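Local atomic coordinates of Afp2 (Serratia entomophila, PDB entry 6RBN), a protein that probably forms part of the contractile sheath around the inner tube of the anti-feeding prophage, a phage-tail-like injection system. Residues C[53-56]-C[57-61]; C[143-146]-C[147-150]; C[241-245]-C[246-250]. All blocks are in the same frame, centred on the assembly; numbering follows the deposited sequence.

Interaction 1: residues C[53-56]-C[57-61]; sequences AEFT and VEYPT
The rings of F55 and Y59 meet aslant, one helical turn apart, where the helix 52-58 ends, neither stacked nor edge-to-face: their planes are 39° apart and their centroids 5.4 Å. F55 CE1 makes the closest touch, 3.5 Å from Y59 CD2, and the carbonyl oxygen F55 O lies in the plane of the Y59 ring, at its edge. This is an i to i+4 aromatic pair at a helix C-terminus. F55 reaches it because its CG stands anti to the backbone N (chi1 176°), which swings the ring along the helix toward the chain end. Both residues are buried, and large flat apolar groups suit that place: F49 packs edge-to-face against F55, and F67 does the same against Y59. A tyrosine also suits its position because its ring joins the apolar cluster while its hydroxyl finds a hydrogen-bond partner in Q47.

The backbone reinforces the pair. Y59 N donates to F55 O over 3.1 Å, the last turn's bond before Y59 leaves helical angles. V57 CG2 lies near A53 O, one turn back. P60, which has no N-H to offer, suits the exit from the helix, and there P60 CA makes a CH...O contact with T56 O at 3.3 Å.

Interaction 2: residues C[143-146]-C[147-150]; sequences PDEV and MEEY
E145 folds back at chi2 (-68°), while E148 holds its CG between its own backbone N and carbonyl carbon (chi1 65°) and then runs out straight; together these torsions make the two side chains cross, so that OE1 of E145 approaches OE1 of E148 to 3.2 Å. They lie one turn apart, where a short, weakly bonded helix, 143-146, gives way to the loop leading to strand 156-157 in the subtilisin-like domain. The carboxylate planes are nearly perpendicular, turned 80° against each other. Both residues are exposed, which suits glutamate, since solvent can probably screen two like charges so placed.

The opposite character belongs to M147, which is buried. Its flexible thioether chain bends at chi2 and chi3, and CG passes 3.4 Å from P143 O, one turn back. V158 and L222 supply apolar neighbours for the M147 side chain. K220 hydrogen-bonds to the carbonyl oxygens of both M147 and Y150, tying these two points of the loop to one ammonium group. Proline fits the first turn of a helix, where its missing N-H costs no bond. Four residues beyond V146, Y150 turns its ring edge toward the helix, with CE2 3.9 Å from V146 O.

Interaction 3: residues C[241-245]-C[246-250]; sequences LEDSD and NWRYI
Ionic contacts between R248 and two aspartates dominate this turn. R248 NE donates to D243 OD1 over 3.0 Å in a nearly straight bond (171°). The oxygen lies in the guanidinium plane, yet the nitrogen approaches it from above the carboxylate plane; the two planes are turned 58° against each other. D245 OD1 lies at another edge of the same guanidinium, 3.6 Å from R248 NH2, as a longer salt bridge. The bend of R248 at chi3 (-66°) curls its head back between the two acids. D243 OD1 is held still more strongly by R239, and both guanidinium groups gather round it.

Hydrogen bonds shape the backbone beneath it. S244 OG accepts W247 N at 2.9 Å, and S244 O accepts R248 N at 3.4 Å, consistent with an ST motif, though its second bond is weak. A serine suits this place because its short hydroxyl can reach a main-chain N-H three residues on. S244 O also sits 3.2 Å above the centre of the guanidinium face of R248, so partial negative charge faces the cation there as well.

Aromatic packing occupies the other side of the turn. The buried W247 indole has N246 CB over one face, and it meets R253 in a cation-pi contact and F256 ring to ring. Q447 of a neighbouring Afp3 chain packs on W247 and weakly hydrogen-bonds N246.

With no regular secondary structure here, the turn probably owes its shape to the D243-R248 salt bridge, the serine bonds and the S244 carbonyl over the guanidinium face together.

The three contacts come in series along the chain. Interaction 1 closes the helix 52-58, which directly follows 46-49, an outermost strand of the six-stranded mixed sheet; interaction 2 precedes 156-157, the outermost strand at the other end. Their centres are about 37 Å apart. Interaction 3 lies in the C-terminal domain, between strand 234-235 and helix 250-267, its centre about 39 Å from that of interaction 1, across the chain's centre. Interactions 2 and 3 are neighbours, centres about 17 Å and nearest atoms about 4 Å apart; V158 lies against both. Interaction 1 thus stands apart at one sheet edge, while interaction 3 reaches a neighbouring Afp3 chain, consistent with a place in sheath assembly.

Interaction 1: residues C[53-56]-C[57-61]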
loop_
_atom_site.group_PDB
_atom_site.type_symbol
_atom_site.label_atom_id
_atom_site.label_comp_id
_atom_site.label_asym_id
_atom_site.label_seq_id
_atom_site.Cartn_x
_atom_site.Cartn_y
_atom_site.Cartn_z
ATOM N N ALA C 53 70.619 -32.724 54.099
ATOM C CA ALA C 53 70.292 -32.398 55.481
ATOM C C ALA C 53 69.391 -33.457 56.106
ATOM O O ALA C 53 69.558 -33.801 57.280
ATOM C CB ALA C 53 69.637 -31.021 55.555
ATOM N N GLU C 54 68.438 -33.991 55.338
ATOM C CA GLU C 54 67.576 -35.045 55.861
ATOM C C GLU C 54 68.309 -36.371 55.978
ATOM O O GLU C 54 67.914 -37.226 56.776
ATOM C CB GLU C 54 66.343 -35.217 54.980
ATOM C CG GLU C 54 65.372 -34.065 55.030
ATOM C CD GLU C 54 64.167 -34.297 54.147
ATOM O OE1 GLU C 54 64.141 -35.322 53.435
ATOM O OE2 GLU C 54 63.244 -33.454 54.163
ATOM N N PHE C 55 69.362 -36.569 55.188
ATOM C CA PHE C 55 70.082 -37.834 55.237
ATOM C C PHE C 55 70.989 -37.918 56.457
ATOM O O PHE C 55 71.148 -38.996 57.039
ATOM C CB PHE C 55 70.878 -38.026 53.949
ATOM C CG PHE C 55 71.720 -39.259 53.941
ATOM C CD1 PHE C 55 71.139 -40.508 53.933
ATOM C CD2 PHE C 55 73.098 -39.167 53.909
ATOM C CE1 PHE C 55 71.916 -41.643 53.929
ATOM C CE2 PHE C 55 73.880 -40.300 53.891
ATOM C CZ PHE C 55 73.287 -41.540 53.900
ATOM N N THR C 56 71.573 -36.797 56.874
ATOM C CA THR C 56 72.436 -36.789 58.047
ATOM C C THR C 56 71.664 -36.737 59.357
ATOM O O THR C 56 72.284 -36.813 60.420
ATOM C CB THR C 56 73.406 -35.614 57.986
ATOM O OG1 THR C 56 72.670 -34.386 57.936
ATOM C CG2 THR C 56 74.286 -35.723 56.764
ATOM N N VAL C 57 70.340 -36.586 59.316
ATOM C CA VAL C 57 69.554 -36.745 60.535
ATOM C C VAL C 57 69.408 -38.222 60.873
ATOM O O VAL C 57 69.581 -38.632 62.027
ATOM C CB VAL C 57 68.190 -36.047 60.383
ATOM C CG1 VAL C 57 67.287 -36.354 61.562
ATOM C CG2 VAL C 57 68.384 -34.551 60.273
ATOM N N GLU C 58 69.130 -39.052 59.869
ATOM C CA GLU C 58 68.952 -40.478 60.101
ATOM C C GLU C 58 70.271 -41.232 60.176
ATOM O O GLU C 58 70.305 -42.336 60.728
ATOM C CB GLU C 58 68.077 -41.081 59.003
ATOM C CG GLU C 58 66.659 -40.536 58.977
ATOM C CD GLU C 58 65.852 -40.928 60.200
ATOM O OE1 GLU C 58 66.067 -42.039 60.732
ATOM O OE2 GLU C 58 65.003 -40.121 60.634
ATOM N N TYR C 59 71.348 -40.671 59.633
ATOM C CA TYR C 59 72.676 -41.279 59.692
ATOM C C TYR C 59 73.661 -40.195 60.106
ATOM O O TYR C 59 74.337 -39.600 59.258
ATOM C CB TYR C 59 73.055 -41.902 58.353
ATOM C CG TYR C 59 72.169 -43.059 57.960
ATOM C CD1 TYR C 59 72.398 -44.333 58.452
ATOM C CD2 TYR C 59 71.088 -42.869 57.110
ATOM C CE1 TYR C 59 71.585 -45.390 58.097
ATOM C CE2 TYR C 59 70.270 -43.919 56.751
ATOM C CZ TYR C 59 70.525 -45.176 57.246
ATOM O OH TYR C 59 69.708 -46.223 56.893
ATOM N N PRO C 60 73.774 -39.917 61.408
ATOM C CA PRO C 60 74.540 -38.748 61.856
ATOM C C PRO C 60 76.047 -38.929 61.849
ATOM O O PRO C 60 76.765 -37.946 62.053
ATOM C CB PRO C 60 74.027 -38.539 63.285
ATOM C CG PRO C 60 73.650 -39.896 63.735
ATOM C CD PRO C 60 73.115 -40.607 62.530
ATOM N N THR C 61 76.551 -40.138 61.617
ATOM C CA THR C 61 77.985 -40.361 61.630
ATOM C C THR C 61 78.443 -40.940 60.297
ATOM O O THR C 61 77.705 -41.705 59.661
ATOM C CB THR C 61 78.390 -41.283 62.799
ATOM O OG1 THR C 61 79.808 -41.491 62.789
ATOM C CG2 THR C 61 77.659 -42.622 62.761
#

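Interaction 2: residues C[143-146]-C[147-150]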
loop_
_atom_site.group_PDB
_atom_site.type_symbol
_atom_site.label_atom_id
_atom_site.label_comp_id
_atom_site.label_asym_id
_atom_site.label_seq_id
_atom_site.Cartn_x
_atom_site.Cartn_y
_atom_site.Cartn_z
ATOM N N PRO C 143 85.883 -62.980 28.282
ATOM C CA PRO C 143 84.880 -61.956 28.655
ATOM C C PRO C 143 83.422 -62.405 28.680
ATOM O O PRO C 143 82.603 -61.710 29.293
ATOM C CB PRO C 143 85.083 -60.879 27.585
ATOM C CG PRO C 143 85.664 -61.594 26.429
ATOM C CD PRO C 143 86.540 -62.664 27.003
ATOM N N ASP C 144 83.064 -63.519 28.044
ATOM C CA ASP C 144 81.711 -64.038 28.190
ATOM C C ASP C 144 81.484 -64.695 29.541
ATOM O O ASP C 144 80.332 -64.830 29.963
ATOM C CB ASP C 144 81.408 -65.040 27.079
ATOM C CG ASP C 144 81.321 -64.390 25.717
ATOM O OD1 ASP C 144 80.946 -63.200 25.651
ATOM O OD2 ASP C 144 81.627 -65.066 24.715
ATOM N N GLU C 145 82.552 -65.102 30.228
ATOM C CA GLU C 145 82.408 -65.718 31.540
ATOM C C GLU C 145 82.324 -64.679 32.648
ATOM O O GLU C 145 81.824 -64.977 33.737
ATOM C CB GLU C 145 83.572 -66.675 31.799
ATOM C CG GLU C 145 83.623 -67.854 30.842
ATOM C CD GLU C 145 82.465 -68.817 31.031
ATOM O OE1 GLU C 145 82.006 -68.982 32.180
ATOM O OE2 GLU C 145 82.009 -69.404 30.028
ATOM N N VAL C 146 82.815 -63.465 32.394
ATOM C CA VAL C 146 82.683 -62.371 33.353
ATOM C C VAL C 146 81.276 -61.798 33.366
ATOM O O VAL C 146 80.777 -61.411 34.430
ATOM C CB VAL C 146 83.735 -61.296 33.009
ATOM C CG1 VAL C 146 83.691 -60.123 33.976
ATOM C CG2 VAL C 146 85.121 -61.906 32.977
ATOM N N MET C 147 80.597 -61.798 32.222
ATOM C CA MET C 147 79.323 -61.116 32.048
ATOM C C MET C 147 78.135 -62.071 32.107
ATOM O O MET C 147 77.097 -61.806 31.501
ATOM C CB MET C 147 79.314 -60.367 30.719
ATOM C CG MET C 147 80.437 -59.375 30.568
ATOM S SD MET C 147 80.406 -58.144 31.867
ATOM C CE MET C 147 78.917 -57.278 31.421
ATOM N N GLU C 148 78.261 -63.185 32.823
ATOM C CA GLU C 148 77.218 -64.201 32.804
ATOM C C GLU C 148 76.214 -64.069 33.940
ATOM O O GLU C 148 75.169 -64.724 33.893
ATOM C CB GLU C 148 77.836 -65.601 32.835
ATOM C CG GLU C 148 78.579 -65.928 34.108
ATOM C CD GLU C 148 79.219 -67.300 34.058
ATOM O OE1 GLU C 148 79.079 -67.980 33.022
ATOM O OE2 GLU C 148 79.865 -67.693 35.051
ATOM N N GLU C 149 76.491 -63.252 34.952
ATOM C CA GLU C 149 75.531 -63.049 36.027
ATOM C C GLU C 149 74.554 -61.919 35.744
ATOM O O GLU C 149 73.612 -61.729 36.520
ATOM C CB GLU C 149 76.249 -62.756 37.346
ATOM C CG GLU C 149 76.972 -61.428 37.370
ATOM C CD GLU C 149 77.642 -61.156 38.701
ATOM O OE1 GLU C 149 77.543 -62.010 39.603
ATOM O OE2 GLU C 149 78.269 -60.086 38.844
ATOM N N TYR C 150 74.746 -61.190 34.685
ATOM C CA TYR C 150 73.973 -60.001 34.375
ATOM C C TYR C 150 72.833 -60.331 33.421
ATOM O O TYR C 150 72.919 -61.290 32.651
ATOM C CB TYR C 150 74.873 -58.943 33.751
ATOM C CG TYR C 150 75.979 -58.516 34.669
ATOM C CD1 TYR C 150 75.733 -57.650 35.720
ATOM C CD2 TYR C 150 77.271 -58.986 34.490
ATOM C CE1 TYR C 150 76.740 -57.264 36.565
ATOM C CE2 TYR C 150 78.286 -58.604 35.332
ATOM C CZ TYR C 150 78.015 -57.743 36.366
ATOM O OH TYR C 150 79.024 -57.360 37.210
#

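Interaction 3: residues C[241-245]-C[246-250]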
loop_
_atom_site.group_PDB
_atom_site.type_symbol
_atom_site.label_atom_id
_atom_site.label_comp_id
_atom_site.label_asym_id
_atom_site.label_seq_id
_atom_site.Cartn_x
_atom_site.Cartn_y
_atom_site.Cartn_z
ATOM N N LEU C 241 73.160 -53.491 27.952
ATOM C CA LEU C 241 73.387 -54.930 27.966
ATOM C C LEU C 241 72.894 -55.632 26.709
ATOM O O LEU C 241 73.186 -56.818 26.533
ATOM C CB LEU C 241 72.721 -55.548 29.192
ATOM C CG LEU C 241 73.380 -55.234 30.530
ATOM C CD1 LEU C 241 72.499 -55.640 31.686
ATOM C CD2 LEU C 241 74.676 -55.982 30.594
ATOM N N GLU C 242 72.160 -54.947 25.837
ATOM C CA GLU C 242 71.731 -55.508 24.562
ATOM C C GLU C 242 72.436 -54.779 23.430
ATOM O O GLU C 242 72.306 -53.560 23.297
ATOM C CB GLU C 242 70.218 -55.410 24.384
ATOM C CG GLU C 242 69.756 -55.979 23.056
ATOM C CD GLU C 242 68.256 -55.951 22.883
ATOM O OE1 GLU C 242 67.558 -55.510 23.811
ATOM O OE2 GLU C 242 67.773 -56.363 21.810
ATOM N N ASP C 243 73.175 -55.527 22.616
ATOM C CA ASP C 243 73.887 -54.953 21.478
ATOM C C ASP C 243 73.079 -55.177 20.202
ATOM O O ASP C 243 73.373 -56.037 19.376
ATOM C CB ASP C 243 75.284 -55.550 21.371
ATOM C CG ASP C 243 76.129 -54.864 20.323
ATOM O OD1 ASP C 243 76.586 -53.730 20.574
ATOM O OD2 ASP C 243 76.341 -55.459 19.247
ATOM N N SER C 244 72.031 -54.373 20.061
ATOM C CA SER C 244 71.200 -54.366 18.872
ATOM C C SER C 244 71.290 -53.002 18.205
ATOM O O SER C 244 71.812 -52.046 18.778
ATOM C CB SER C 244 69.743 -54.693 19.208
ATOM O OG SER C 244 69.180 -53.688 20.031
ATOM N N ASP C 245 70.772 -52.913 16.979
ATOM C CA ASP C 245 70.756 -51.630 16.285
ATOM C C ASP C 245 69.741 -50.666 16.877
ATOM O O ASP C 245 69.859 -49.457 16.665
ATOM C CB ASP C 245 70.469 -51.829 14.799
ATOM C CG ASP C 245 71.637 -52.436 14.057
ATOM O OD1 ASP C 245 72.791 -52.190 14.465
ATOM O OD2 ASP C 245 71.402 -53.158 13.068
ATOM N N ASN C 246 68.751 -51.169 17.607
ATOM C CA ASN C 246 67.771 -50.314 18.261
ATOM C C ASN C 246 68.217 -49.886 19.652
ATOM O O ASN C 246 68.235 -48.691 19.957
ATOM C CB ASN C 246 66.418 -51.025 18.349
ATOM C CG ASN C 246 65.690 -51.065 17.026
ATOM O OD1 ASN C 246 65.683 -50.090 16.279
ATOM N ND2 ASN C 246 65.053 -52.192 16.738
ATOM N N TRP C 247 68.584 -50.841 20.503
ATOM C CA TRP C 247 68.694 -50.585 21.932
ATOM C C TRP C 247 70.107 -50.800 22.451
ATOM O O TRP C 247 70.323 -51.275 23.565
ATOM C CB TRP C 247 67.697 -51.436 22.702
ATOM C CG TRP C 247 66.303 -51.263 22.230
ATOM C CD1 TRP C 247 65.535 -52.191 21.605
ATOM C CD2 TRP C 247 65.535 -50.059 22.251
ATOM N NE1 TRP C 247 64.316 -51.662 21.287
ATOM C CE2 TRP C 247 64.293 -50.349 21.669
ATOM C CE3 TRP C 247 65.769 -48.763 22.722
ATOM C CZ2 TRP C 247 63.295 -49.400 21.547
ATOM C CZ3 TRP C 247 64.777 -47.833 22.607
ATOM C CH2 TRP C 247 63.559 -48.152 22.025
ATOM N N ARG C 248 71.083 -50.431 21.632
ATOM C CA ARG C 248 72.408 -50.041 22.080
ATOM C C ARG C 248 72.285 -48.627 22.654
ATOM O O ARG C 248 71.216 -48.020 22.589
ATOM C CB ARG C 248 73.368 -50.133 20.891
ATOM C CG ARG C 248 74.850 -50.107 21.149
ATOM C CD ARG C 248 75.609 -50.163 19.837
ATOM N NE ARG C 248 75.432 -51.426 19.131
ATOM C CZ ARG C 248 74.879 -51.548 17.930
ATOM N NH1 ARG C 248 74.448 -50.475 17.284
ATOM N NH2 ARG C 248 74.766 -52.742 17.369
ATOM N N TYR C 249 73.373 -48.085 23.222
ATOM C CA TYR C 249 73.478 -46.659 23.544
ATOM C C TYR C 249 72.480 -46.125 24.568
ATOM O O TYR C 249 71.395 -45.683 24.185
ATOM C CB TYR C 249 73.422 -45.781 22.285
ATOM C CG TYR C 249 74.597 -45.978 21.369
ATOM C CD1 TYR C 249 75.876 -45.632 21.775
ATOM C CD2 TYR C 249 74.423 -46.449 20.079
ATOM C CE1 TYR C 249 76.953 -45.797 20.942
ATOM C CE2 TYR C 249 75.495 -46.611 19.232
ATOM C CZ TYR C 249 76.757 -46.284 19.670
ATOM O OH TYR C 249 77.830 -46.446 18.827
ATOM N N ILE C 250 72.816 -46.242 25.856
ATOM C CA ILE C 250 72.144 -45.654 27.031
ATOM C C ILE C 250 71.441 -44.312 26.783
ATOM O O ILE C 250 70.327 -44.140 27.305
ATOM C CB ILE C 250 73.149 -45.519 28.200
ATOM C CG1 ILE C 250 73.712 -46.871 28.613
ATOM C CG2 ILE C 250 72.538 -44.884 29.447
ATOM C CD1 ILE C 250 74.852 -46.750 29.587
#